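Local coordinates for envelope glycoprotein (Bourbon virus, PDB 5ZKX) that probably drives fusion of the viral envelope with the host-cell membrane as a trimeric, gp64-like glycoprotein, here in its postfusion form, at residues 34-39 with 198-203; 238-243 with 411-416; 64-69 with 127-132. All blocks are in the same frame, centred on the assembly; numbering follows the deposited sequence.

In the fold
Contacts 1 and 2 are neighbours in the body of the elongated chain, their centres about 17 Å apart, and both reach the seven-stranded mixed sheet. Contact 1 pairs two of its inner strands, whereas contact 2 lies at 241-245, an edge strand of the sheet within this chain, where other subunits close in. A salt bridge joins them, with Lys34 NZ 2.9 Å from Asp238 OD2. Contact 3 lies about 60 Å from contact 1 and 61 Å from contact 2, centre to centre, at the end of an antiparallel sheet, between strand 67-74 and the loop before strand 134-148. Along the chain it is nested inside the loop that contact 1 closes. Contacts 2 and 3 both touch neighbouring subunits.

Contact 1 of 3, residues 34-39 with 198-203; sequences KTTVQD and GTRAET
Lys34 N donates to Glu202 O over 2.7 Å, in a nearly straight bond (173° at the hydrogen) that runs almost along the C=O axis. It is one rung of an antiparallel ladder that joins strand 26-36 to strand 200-210 inside the mixed sheet. Glu202 N returns a bond to Lys34 O, so these two residues form a hydrogen-bonded pair. Thr36 and Arg200 form the next such pair, with Thr36 N 2.7 Å from Arg200 O. Between them Thr35 and Ala201 make a non-hydrogen-bonded pair, drawn close enough for Thr35 CA to give a CA-H...O contact to Arg200 O. Ala201 CA makes the matching approach to Lys34 O, at 3.2 Å.

Lys34, Thr36, Arg200 and Glu202 share one face of the sheet. There Lys34 and Glu202 lie side by side and point the same way: Lys34 CG is anti to the backbone N (chi1 -178°), and Lys34 CD reaches within 3.4 Å of Glu202 OE2. The charged ends meet more loosely, because Lys34 NZ stands 3.9 Å from Glu202 OE2, a long salt bridge; the stronger partner of Lys34 NZ is Asp238. Through its other oxygen, OE1, Glu202 forms a salt bridge with Arg200 NH2, two residues back on the same strand, its hydrogen bond weak. The two positive groups flanking the carboxylate may help to keep it charged. On the other side of strand 26-36, Thr35 pairs through its backbone with Cys257, so the sheet continues into strand 256-260.

Thr35, still in the strand, crosses Thr199 obliquely, its CG2 against Thr199 CB; past the last pair, Val37 runs alongside Thr199, its CG1 3.6 Å from Thr199 CG2.

Contact 2 of 3, residues 238-243 with 411-416; sequences DGDNFF and AAKVEG
Lys413 leaves its backbone with CG anti to N (chi1 -180°) and bends at chi3 (-54°), which swings CE back toward Asp240, whose CG lies between its own backbone N and carbonyl carbon (chi1 51°). The lysine chain thus crosses the carboxylate, with Lys413 CE 3.3 Å from Asp240 OD1 and Lys413 CB 3.4 Å from Asp240 OD2. The ammonium is less surely placed: Lys413 NZ is modelled 3.0 Å from Asn241 OD1, and its main partner is Asp255. Lys413 N donates to Asp240 O over 3.1 Å in a bent bond that meets a lone pair in the carbonyl plane. Asp240 belongs to the type II' beta turn, Asp238 to Asn241, that joins strands 234-238 and 241-245 as a hairpin. Beside the turn, Phe242 CE1 comes within 3.7 Å of Ala412 CA, and Ala411 O lies at the edge of that ring. Water 1 accepts from Ala411 N and donates weakly to Gly239 O. Hairpin and loop together meet helix 284-329 of other subunits: Asn289 of the second subunit bonds Asp240 O and Phe242 N, and Ile291 of the third packs on Ala411 and Ala412, beside edge strand 241-245.

Contact 3 of 3, residues 64-69 with 127-132; sequences GNTGCY and SNNNHF
Asn129 meets the 64-69 segment from its first side-chain carbon onward. Its CB rests 4.1 Å from Cys68 SG, an apolar touch on a sulphur. CG follows anti to the backbone N (chi1 -165°); beyond it, the amide nitrogen lies near Gly67. At this tip, ND2 stands 4.1 Å from Gly67 O and the same distance from Gly67 N, too far for a bond to either, and 4.4 Å from Thr66 CG2. The hydrogen bond of this nitrogen goes to Tyr57 O on strand 44-58.

Cys68 holds the middle of the contact. Its CB is directed toward 127-132, and SG, anti to the carbonyl carbon (chi1 -73°), touches Ser127 and Asn129 and is joined in a disulfide to Cys56. Backbone bonds of Gly67 with Tyr57 and of Tyr69 with Tyr55 set Cys68 and Cys56 opposite each other, so the disulfide crosses between paired strands of a hairpin. On the same sulphur Ser127 OG approaches to 3.8 Å, while its hydrogen bond is with Ser54 OG.

The touching parts, 66-68 and 127-129, run almost opposite ways, yet their nearest CA atoms, those of Cys68 and Asn129, are 7.4 Å apart, too far for a ladder. These tips of the antiparallel sheet are consistent with the paired fusion loops of gp64-like, class III proteins. In the trimer Asn130 ND2 bonds Gly64 O of the second subunit, and Cys68 O accepts from Asn443 of the third.

The chemistry implies an indirect attachment: the two segments meet through loose van der Waals contacts at a disulfide sulphur, a glycine backbone and the Thr66 methyl, whereas Ser127 OG and Asn129 ND2 both find hydrogen-bond partners on strand 44-58, to which Cys68 is covalently tied.

Contact 1 of 3, residues 34-39 with 198-203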
ATOM      1  N   LYS A  34      16.984  18.904 -12.522  1.00 23.27           N
ATOM      2  CA  LYS A  34      16.628  17.666 -11.844  1.00 26.02           C
ATOM      3  C   LYS A  34      17.903  16.971 -11.386  1.00 26.77           C
ATOM      4  O   LYS A  34      18.755  16.624 -12.211  1.00 27.23           O
ATOM      5  CB  LYS A  34      15.809  16.761 -12.763  1.00 26.59           C
ATOM      6  CG  LYS A  34      15.359  15.460 -12.129  1.00 20.94           C
ATOM      7  CD  LYS A  34      14.814  14.516 -13.182  1.00 24.41           C
ATOM      8  CE  LYS A  34      14.589  13.125 -12.625  1.00 20.56           C
ATOM      9  NZ  LYS A  34      13.991  12.219 -13.647  1.00 19.06           N
ATOM     10  N   THR A  35      18.031  16.775 -10.076  1.00 28.83           N
ATOM     11  CA  THR A  35      19.215  16.173  -9.476  1.00 28.91           C
ATOM     12  C   THR A  35      18.923  14.728  -9.093  1.00 26.92           C
ATOM     13  O   THR A  35      17.942  14.455  -8.395  1.00 25.70           O
ATOM     14  CB  THR A  35      19.651  16.960  -8.240  1.00 25.17           C
ATOM     15  OG1 THR A  35      19.660  18.360  -8.544  1.00 19.93           O
ATOM     16  CG2 THR A  35      21.040  16.529  -7.792  1.00 29.36           C
ATOM     17  N   THR A  36      19.774  13.808  -9.547  1.00 20.42           N
ATOM     18  CA  THR A  36      19.641  12.395  -9.224  1.00 20.60           C
ATOM     19  C   THR A  36      20.977  11.846  -8.734  1.00 24.60           C
ATOM     20  O   THR A  36      22.034  12.448  -8.935  1.00 30.41           O
ATOM     21  CB  THR A  36      19.148  11.572 -10.429  1.00 21.79           C
ATOM     22  OG1 THR A  36      20.021  11.772 -11.547  1.00 28.71           O
ATOM     23  CG2 THR A  36      17.737  11.984 -10.815  1.00 22.55           C
ATOM     24  N   VAL A  37      20.909  10.699  -8.064  1.00 32.02           N
ATOM     25  CA  VAL A  37      22.093  10.017  -7.549  1.00 28.83           C
ATOM     26  C   VAL A  37      22.067   8.559  -7.986  1.00 32.71           C
ATOM     27  O   VAL A  37      22.556   7.675  -7.274  1.00 31.44           O
ATOM     28  CB  VAL A  37      22.181  10.140  -6.019  1.00 25.91           C
ATOM     29  CG1 VAL A  37      22.712  11.506  -5.642  1.00 33.29           C
ATOM     30  CG2 VAL A  37      20.817   9.915  -5.387  1.00 23.92           C
ATOM     31  N   GLN A  38      21.481   8.299  -9.150  1.00 39.57           N
ATOM     32  CA  GLN A  38      21.263   6.931  -9.599  1.00 40.56           C
ATOM     33  C   GLN A  38      22.580   6.231  -9.922  1.00 39.62           C
ATOM     34  O   GLN A  38      23.499   6.822 -10.496  1.00 34.29           O
ATOM     35  CB  GLN A  38      20.346   6.930 -10.820  1.00 38.07           C
ATOM     36  CG  GLN A  38      20.004   5.557 -11.352  1.00 47.13           C
ATOM     37  CD  GLN A  38      19.771   5.571 -12.846  1.00 64.07           C
ATOM     38  OE1 GLN A  38      20.201   4.668 -13.561  1.00 65.58           O
ATOM     39  NE2 GLN A  38      19.092   6.605 -13.330  1.00 74.31           N
ATOM     40  N   ASP A  39      22.662   4.958  -9.539  1.00 40.78           N
ATOM     41  CA  ASP A  39      23.812   4.110  -9.838  1.00 35.32           C
ATOM     42  C   ASP A  39      23.304   2.687  -9.996  1.00 36.71           C
ATOM     43  O   ASP A  39      22.685   2.149  -9.072  1.00 40.84           O
ATOM     44  CB  ASP A  39      24.865   4.193  -8.732  1.00 36.80           C
ATOM     45  CG  ASP A  39      26.135   3.445  -9.080  1.00 36.16           C
ATOM     46  OD1 ASP A  39      26.942   3.977  -9.873  1.00 37.86           O
ATOM     47  OD2 ASP A  39      26.323   2.320  -8.567  1.00 29.44           O
ATOM     48  N   GLY A 198      29.301  11.617  -6.608  1.00 42.18           N
ATOM     49  CA  GLY A 198      28.566  12.866  -6.583  1.00 41.12           C
ATOM     50  C   GLY A 198      27.137  12.715  -7.077  1.00 42.01           C
ATOM     51  O   GLY A 198      26.526  11.651  -6.989  1.00 37.52           O
ATOM     52  N   THR A 199      26.603  13.813  -7.602  1.00 39.90           N
ATOM     53  CA  THR A 199      25.236  13.862  -8.089  1.00 36.06           C
ATOM     54  C   THR A 199      25.222  14.232  -9.564  1.00 37.60           C
ATOM     55  O   THR A 199      26.152  14.855 -10.080  1.00 37.91           O
ATOM     56  CB  THR A 199      24.397  14.871  -7.298  1.00 33.59           C
ATOM     57  OG1 THR A 199      24.851  16.197  -7.596  1.00 41.22           O
ATOM     58  CG2 THR A 199      24.527  14.624  -5.807  1.00 31.77           C
ATOM     59  N   ARG A 200      24.147  13.834 -10.238  1.00 38.63           N
ATOM     60  CA  ARG A 200      23.915  14.176 -11.633  1.00 39.62           C
ATOM     61  C   ARG A 200      22.754  15.156 -11.726  1.00 36.10           C
ATOM     62  O   ARG A 200      21.740  14.998 -11.038  1.00 31.93           O
ATOM     63  CB  ARG A 200      23.615  12.930 -12.471  1.00 37.80           C
ATOM     64  CG  ARG A 200      22.975  13.235 -13.817  1.00 40.99           C
ATOM     65  CD  ARG A 200      22.926  12.016 -14.723  1.00 48.30           C
ATOM     66  NE  ARG A 200      23.032  12.391 -16.131  1.00 63.52           N
ATOM     67  CZ  ARG A 200      21.993  12.531 -16.950  1.00 60.99           C
ATOM     68  NH1 ARG A 200      22.188  12.879 -18.215  1.00 57.45           N
ATOM     69  NH2 ARG A 200      20.761  12.321 -16.507  1.00 53.89           N
ATOM     70  N   ALA A 201      22.913  16.176 -12.568  1.00 49.95           N
ATOM     71  CA  ALA A 201      21.895  17.198 -12.765  1.00 52.85           C
ATOM     72  C   ALA A 201      21.583  17.318 -14.248  1.00 50.79           C
ATOM     73  O   ALA A 201      22.498  17.410 -15.074  1.00 55.14           O
ATOM     74  CB  ALA A 201      22.347  18.552 -12.206  1.00 43.01           C
ATOM     75  N   GLU A 202      20.296  17.313 -14.582  1.00 42.75           N
ATOM     76  CA  GLU A 202      19.843  17.508 -15.949  1.00 41.02           C
ATOM     77  C   GLU A 202      18.772  18.587 -15.972  1.00 38.55           C
ATOM     78  O   GLU A 202      18.019  18.759 -15.010  1.00 38.60           O
ATOM     79  CB  GLU A 202      19.295  16.207 -16.557  1.00 40.49           C
ATOM     80  CG  GLU A 202      18.099  15.629 -15.816  1.00 45.02           C
ATOM     81  CD  GLU A 202      17.441  14.486 -16.566  1.00 50.71           C
ATOM     82  OE1 GLU A 202      18.018  14.022 -17.574  1.00 58.83           O
ATOM     83  OE2 GLU A 202      16.344  14.054 -16.150  1.00 50.42           O
ATOM     84  N   THR A 203      18.729  19.329 -17.074  1.00 29.75           N
ATOM     85  CA  THR A 203      17.669  20.300 -17.308  1.00 29.79           C
ATOM     86  C   THR A 203      16.566  19.644 -18.125  1.00 27.35           C
ATOM     87  O   THR A 203      16.836  19.031 -19.161  1.00 24.56           O
ATOM     88  CB  THR A 203      18.208  21.530 -18.036  1.00 25.45           C
ATOM     89  OG1 THR A 203      19.381  22.001 -17.365  1.00 34.02           O
ATOM     90  CG2 THR A 203      17.162  22.637 -18.060  1.00 24.63           C
TER

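Contact 2 of 3, residues 238-243 with 411-416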
ATOM      1  N   ASP A 238       6.691  13.361 -13.419  1.00 20.57           N
ATOM      2  CA  ASP A 238       7.976  13.168 -14.086  1.00 20.82           C
ATOM      3  C   ASP A 238       8.193  11.664 -14.208  1.00 26.22           C
ATOM      4  O   ASP A 238       8.625  11.017 -13.247  1.00 24.22           O
ATOM      5  CB  ASP A 238       9.112  13.833 -13.325  1.00 17.76           C
ATOM      6  CG  ASP A 238      10.457  13.598 -13.980  1.00 22.28           C
ATOM      7  OD1 ASP A 238      10.493  13.386 -15.207  1.00 22.00           O
ATOM      8  OD2 ASP A 238      11.481  13.615 -13.269  1.00 24.48           O
ATOM      9  N   GLY A 239       7.900  11.124 -15.381  1.00 22.81           N
ATOM     10  CA  GLY A 239       7.995   9.689 -15.562  1.00 21.50           C
ATOM     11  C   GLY A 239       6.968   9.001 -14.689  1.00 22.74           C
ATOM     12  O   GLY A 239       5.757   9.179 -14.856  1.00 20.61           O
ATOM     13  N   ASP A 240       7.444   8.204 -13.736  1.00 21.16           N
ATOM     14  CA  ASP A 240       6.577   7.528 -12.785  1.00 19.30           C
ATOM     15  C   ASP A 240       6.546   8.226 -11.432  1.00 17.25           C
ATOM     16  O   ASP A 240       6.036   7.656 -10.464  1.00 17.04           O
ATOM     17  CB  ASP A 240       7.009   6.071 -12.622  1.00 22.37           C
ATOM     18  CG  ASP A 240       8.491   5.929 -12.328  1.00 23.90           C
ATOM     19  OD1 ASP A 240       9.188   6.961 -12.242  1.00 26.24           O
ATOM     20  OD2 ASP A 240       8.961   4.779 -12.183  1.00 25.30           O
ATOM     21  N   ASN A 241       7.082   9.442 -11.348  1.00 28.95           N
ATOM     22  CA  ASN A 241       7.058  10.253 -10.138  1.00 25.38           C
ATOM     23  C   ASN A 241       5.925  11.267 -10.220  1.00 26.05           C
ATOM     24  O   ASN A 241       5.769  11.947 -11.239  1.00 30.35           O
ATOM     25  CB  ASN A 241       8.383  10.989  -9.940  1.00 29.59           C
ATOM     26  CG  ASN A 241       9.500  10.078  -9.483  1.00 29.86           C
ATOM     27  OD1 ASN A 241       9.266   8.936  -9.095  1.00 30.31           O
ATOM     28  ND2 ASN A 241      10.728  10.587  -9.517  1.00 27.88           N
ATOM     29  N   PHE A 242       5.155  11.381  -9.142  1.00 18.72           N
ATOM     30  CA  PHE A 242       4.045  12.321  -9.071  1.00 17.74           C
ATOM     31  C   PHE A 242       4.117  13.052  -7.743  1.00 19.28           C
ATOM     32  O   PHE A 242       4.226  12.417  -6.690  1.00 21.89           O
ATOM     33  CB  PHE A 242       2.702  11.604  -9.218  1.00 20.77           C
ATOM     34  CG  PHE A 242       2.581  10.817 -10.486  1.00 21.63           C
ATOM     35  CD1 PHE A 242       3.125   9.547 -10.584  1.00 19.54           C
ATOM     36  CD2 PHE A 242       1.934  11.351 -11.585  1.00 20.07           C
ATOM     37  CE1 PHE A 242       3.021   8.824 -11.748  1.00 20.05           C
ATOM     38  CE2 PHE A 242       1.822  10.628 -12.746  1.00 21.22           C
ATOM     39  CZ  PHE A 242       2.374   9.365 -12.831  1.00 20.91           C
ATOM     40  N   PHE A 243       4.049  14.380  -7.793  1.00 16.52           N
ATOM     41  CA  PHE A 243       4.353  15.177  -6.615  1.00 15.33           C
ATOM     42  C   PHE A 243       3.753  16.564  -6.763  1.00 16.70           C
ATOM     43  O   PHE A 243       3.570  17.065  -7.875  1.00 15.76           O
ATOM     44  CB  PHE A 243       5.866  15.285  -6.395  1.00 12.42           C
ATOM     45  CG  PHE A 243       6.622  15.776  -7.600  1.00 13.82           C
ATOM     46  CD1 PHE A 243       6.995  14.901  -8.609  1.00 15.17           C
ATOM     47  CD2 PHE A 243       6.965  17.110  -7.723  1.00 16.91           C
ATOM     48  CE1 PHE A 243       7.683  15.350  -9.717  1.00 12.09           C
ATOM     49  CE2 PHE A 243       7.658  17.563  -8.829  1.00 15.52           C
ATOM     50  CZ  PHE A 243       8.014  16.681  -9.825  1.00 14.05           C
ATOM     51  N   ALA A 411       1.208   5.589 -14.448  1.00 24.02           N
ATOM     52  CA  ALA A 411       1.578   4.450 -13.610  1.00 23.07           C
ATOM     53  C   ALA A 411       2.598   4.915 -12.581  1.00 19.71           C
ATOM     54  O   ALA A 411       3.741   5.220 -12.930  1.00 19.90           O
ATOM     55  CB  ALA A 411       2.133   3.300 -14.448  1.00 14.13           C
ATOM     56  N   ALA A 412       2.190   4.951 -11.317  1.00 16.18           N
ATOM     57  CA  ALA A 412       3.059   5.422 -10.250  1.00 21.17           C
ATOM     58  C   ALA A 412       4.116   4.381  -9.898  1.00 21.52           C
ATOM     59  O   ALA A 412       3.922   3.177 -10.083  1.00 18.90           O
ATOM     60  CB  ALA A 412       2.240   5.769  -9.008  1.00 20.33           C
ATOM     61  N   LYS A 413       5.240   4.862  -9.373  1.00 26.15           N
ATOM     62  CA  LYS A 413       6.353   3.996  -9.004  1.00 21.52           C
ATOM     63  C   LYS A 413       6.128   3.385  -7.625  1.00 18.56           C
ATOM     64  O   LYS A 413       5.813   4.095  -6.665  1.00 19.90           O
ATOM     65  CB  LYS A 413       7.657   4.789  -9.025  1.00 22.73           C
ATOM     66  CG  LYS A 413       8.885   3.978  -8.665  1.00 24.63           C
ATOM     67  CD  LYS A 413      10.018   4.888  -8.246  1.00 29.41           C
ATOM     68  CE  LYS A 413      10.291   5.933  -9.308  1.00 27.81           C
ATOM     69  NZ  LYS A 413      11.386   6.852  -8.904  1.00 26.62           N
ATOM     70  N   VAL A 414       6.302   2.067  -7.526  1.00 13.95           N
ATOM     71  CA  VAL A 414       6.143   1.326  -6.277  1.00 14.75           C
ATOM     72  C   VAL A 414       7.453   0.608  -5.987  1.00 12.33           C
ATOM     73  O   VAL A 414       7.880  -0.247  -6.771  1.00 16.49           O
ATOM     74  CB  VAL A 414       4.978   0.323  -6.346  1.00 13.56           C
ATOM     75  CG1 VAL A 414       4.891  -0.475  -5.062  1.00  9.00           C
ATOM     76  CG2 VAL A 414       3.663   1.038  -6.611  1.00 14.21           C
ATOM     77  N   GLU A 415       8.076   0.931  -4.852  1.00 21.75           N
ATOM     78  CA  GLU A 415       9.391   0.397  -4.523  1.00 26.28           C
ATOM     79  C   GLU A 415       9.459  -0.373  -3.211  1.00 26.31           C
ATOM     80  O   GLU A 415      10.410  -1.138  -3.024  1.00 32.90           O
ATOM     81  CB  GLU A 415      10.434   1.527  -4.474  1.00 25.08           C
ATOM     82  CG  GLU A 415      10.944   1.965  -5.835  1.00 26.13           C
ATOM     83  CD  GLU A 415      12.192   2.827  -5.746  1.00 38.67           C
ATOM     84  OE1 GLU A 415      12.475   3.367  -4.653  1.00 38.72           O
ATOM     85  OE2 GLU A 415      12.897   2.961  -6.768  1.00 37.22           O
ATOM     86  N   GLY A 416       8.507  -0.196  -2.304  1.00 14.92           N
ATOM     87  CA  GLY A 416       8.535  -0.923  -1.048  1.00 13.75           C
ATOM     88  C   GLY A 416       9.235  -0.163   0.061  1.00 15.11           C
ATOM     89  O   GLY A 416       9.495   1.041  -0.026  1.00 16.65           O
TER
HETATM   90  O   HOH W   1       3.183   7.127 -15.303  1.00 33.47           O

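Contact 3 of 3, residues 64-69 with 127-132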
ATOM      1  N   GLY A  64      39.819 -19.831  43.187  1.00 31.22           N
ATOM      2  CA  GLY A  64      39.044 -18.693  42.728  1.00 33.36           C
ATOM      3  C   GLY A  64      39.045 -18.515  41.225  1.00 33.42           C
ATOM      4  O   GLY A  64      38.126 -17.891  40.685  1.00 33.50           O
ATOM      5  N   ASN A  65      40.049 -19.051  40.537  1.00 35.17           N
ATOM      6  CA  ASN A  65      40.138 -18.957  39.087  1.00 32.41           C
ATOM      7  C   ASN A  65      39.344 -20.041  38.371  1.00 32.90           C
ATOM      8  O   ASN A  65      39.415 -20.127  37.141  1.00 35.78           O
ATOM      9  CB  ASN A  65      41.602 -19.014  38.647  1.00 31.85           C
ATOM     10  CG  ASN A  65      42.444 -17.945  39.304  1.00 39.15           C
ATOM     11  OD1 ASN A  65      41.925 -16.932  39.775  1.00 40.36           O
ATOM     12  ND2 ASN A  65      43.754 -18.162  39.340  1.00 42.34           N
ATOM     13  N   THR A  66      38.599 -20.864  39.099  1.00 30.70           N
ATOM     14  CA  THR A  66      37.778 -21.893  38.476  1.00 32.62           C
ATOM     15  C   THR A  66      36.526 -21.256  37.882  1.00 33.64           C
ATOM     16  O   THR A  66      35.773 -20.570  38.584  1.00 28.56           O
ATOM     17  CB  THR A  66      37.406 -22.971  39.489  1.00 26.83           C
ATOM     18  OG1 THR A  66      38.600 -23.511  40.069  1.00 31.48           O
ATOM     19  CG2 THR A  66      36.634 -24.084  38.807  1.00 22.48           C
ATOM     20  N   GLY A  67      36.303 -21.487  36.602  1.00 32.73           N
ATOM     21  CA  GLY A  67      35.174 -20.899  35.910  1.00 31.97           C
ATOM     22  C   GLY A  67      35.507 -20.679  34.450  1.00 34.25           C
ATOM     23  O   GLY A  67      36.575 -21.045  33.965  1.00 29.65           O
ATOM     24  N   CYS A  68      34.557 -20.060  33.755  1.00 39.04           N
ATOM     25  CA  CYS A  68      34.648 -19.837  32.321  1.00 29.70           C
ATOM     26  C   CYS A  68      34.631 -18.348  32.017  1.00 28.96           C
ATOM     27  O   CYS A  68      33.862 -17.588  32.614  1.00 31.18           O
ATOM     28  CB  CYS A  68      33.499 -20.521  31.580  1.00 25.26           C
ATOM     29  SG  CYS A  68      33.640 -22.310  31.489  1.00 34.70           S
ATOM     30  N   TYR A  69      35.478 -17.945  31.085  1.00 37.39           N
ATOM     31  CA  TYR A  69      35.481 -16.592  30.546  1.00 40.90           C
ATOM     32  C   TYR A  69      35.028 -16.711  29.092  1.00 37.53           C
ATOM     33  O   TYR A  69      35.795 -17.143  28.226  1.00 37.63           O
ATOM     34  CB  TYR A  69      36.862 -15.949  30.674  1.00 46.33           C
ATOM     35  CG  TYR A  69      37.197 -15.449  32.068  1.00 54.30           C
ATOM     36  CD1 TYR A  69      37.850 -14.234  32.250  1.00 68.02           C
ATOM     37  CD2 TYR A  69      36.870 -16.189  33.199  1.00 55.44           C
ATOM     38  CE1 TYR A  69      38.162 -13.769  33.519  1.00 73.41           C
ATOM     39  CE2 TYR A  69      37.176 -15.734  34.471  1.00 60.55           C
ATOM     40  CZ  TYR A  69      37.823 -14.522  34.626  1.00 71.20           C
ATOM     41  OH  TYR A  69      38.134 -14.058  35.888  1.00 60.92           O
ATOM     42  N   SER A 127      30.954 -25.049  25.014  1.00 23.35           N
ATOM     43  CA  SER A 127      31.862 -24.811  26.124  1.00 21.95           C
ATOM     44  C   SER A 127      31.979 -26.086  26.943  1.00 21.98           C
ATOM     45  O   SER A 127      31.059 -26.908  26.969  1.00 26.87           O
ATOM     46  CB  SER A 127      31.378 -23.653  27.006  1.00 20.26           C
ATOM     47  OG  SER A 127      32.097 -23.596  28.226  1.00 20.37           O
ATOM     48  N   ASN A 128      33.124 -26.247  27.603  1.00 27.28           N
ATOM     49  CA  ASN A 128      33.330 -27.364  28.513  1.00 25.61           C
ATOM     50  C   ASN A 128      34.523 -27.055  29.406  1.00 29.34           C
ATOM     51  O   ASN A 128      35.493 -26.437  28.963  1.00 28.03           O
ATOM     52  CB  ASN A 128      33.543 -28.683  27.758  1.00 25.34           C
ATOM     53  CG  ASN A 128      34.843 -28.716  26.992  1.00 30.99           C
ATOM     54  OD1 ASN A 128      35.006 -28.025  25.987  1.00 39.92           O
ATOM     55  ND2 ASN A 128      35.778 -29.533  27.456  1.00 36.85           N
ATOM     56  N   ASN A 129      34.431 -27.477  30.665  1.00 31.75           N
ATOM     57  CA  ASN A 129      35.447 -27.192  31.677  1.00 30.72           C
ATOM     58  C   ASN A 129      35.750 -28.453  32.485  1.00 32.95           C
ATOM     59  O   ASN A 129      35.764 -28.447  33.717  1.00 29.24           O
ATOM     60  CB  ASN A 129      34.988 -26.048  32.578  1.00 26.46           C
ATOM     61  CG  ASN A 129      36.110 -25.471  33.406  1.00 26.88           C
ATOM     62  OD1 ASN A 129      37.267 -25.473  32.991  1.00 28.68           O
ATOM     63  ND2 ASN A 129      35.774 -24.971  34.586  1.00 31.42           N
ATOM     64  N   ASN A 130      35.991 -29.565  31.788  1.00 24.62           N
ATOM     65  CA  ASN A 130      36.075 -30.880  32.413  1.00 28.66           C
ATOM     66  C   ASN A 130      37.498 -31.436  32.445  1.00 30.03           C
ATOM     67  O   ASN A 130      37.691 -32.654  32.438  1.00 26.63           O
ATOM     68  CB  ASN A 130      35.152 -31.860  31.693  1.00 28.20           C
ATOM     69  CG  ASN A 130      35.558 -32.078  30.250  1.00 25.93           C
ATOM     70  OD1 ASN A 130      35.997 -31.149  29.574  1.00 27.35           O
ATOM     71  ND2 ASN A 130      35.422 -33.308  29.774  1.00 21.73           N
ATOM     72  N   HIS A 131      38.504 -30.567  32.481  1.00 31.72           N
ATOM     73  CA  HIS A 131      39.899 -30.992  32.565  1.00 30.51           C
ATOM     74  C   HIS A 131      40.495 -30.360  33.816  1.00 33.12           C
ATOM     75  O   HIS A 131      40.823 -29.169  33.824  1.00 39.01           O
ATOM     76  CB  HIS A 131      40.667 -30.609  31.305  1.00 30.70           C
ATOM     77  CG  HIS A 131      40.190 -31.318  30.076  1.00 35.35           C
ATOM     78  ND1 HIS A 131      40.432 -32.656  29.849  1.00 34.38           N
ATOM     79  CD2 HIS A 131      39.466 -30.881  29.018  1.00 34.75           C
ATOM     80  CE1 HIS A 131      39.887 -33.010  28.699  1.00 33.56           C
ATOM     81  NE2 HIS A 131      39.294 -31.952  28.175  1.00 33.04           N
ATOM     82  N   PHE A 132      40.634 -31.161  34.870  1.00 32.88           N
ATOM     83  CA  PHE A 132      41.007 -30.625  36.170  1.00 31.69           C
ATOM     84  C   PHE A 132      42.451 -30.139  36.174  1.00 31.30           C
ATOM     85  O   PHE A 132      43.328 -30.738  35.546  1.00 30.66           O
ATOM     86  CB  PHE A 132      40.808 -31.674  37.259  1.00 35.63           C
ATOM     87  CG  PHE A 132      41.010 -31.140  38.641  1.00 33.34           C
ATOM     88  CD1 PHE A 132      40.028 -30.383  39.252  1.00 32.32           C
ATOM     89  CD2 PHE A 132      42.193 -31.371  39.320  1.00 32.75           C
ATOM     90  CE1 PHE A 132      40.213 -29.880  40.521  1.00 32.51           C
ATOM     91  CE2 PHE A 132      42.384 -30.872  40.590  1.00 40.91           C
ATOM     92  CZ  PHE A 132      41.392 -30.122  41.191  1.00 37.59           C
TER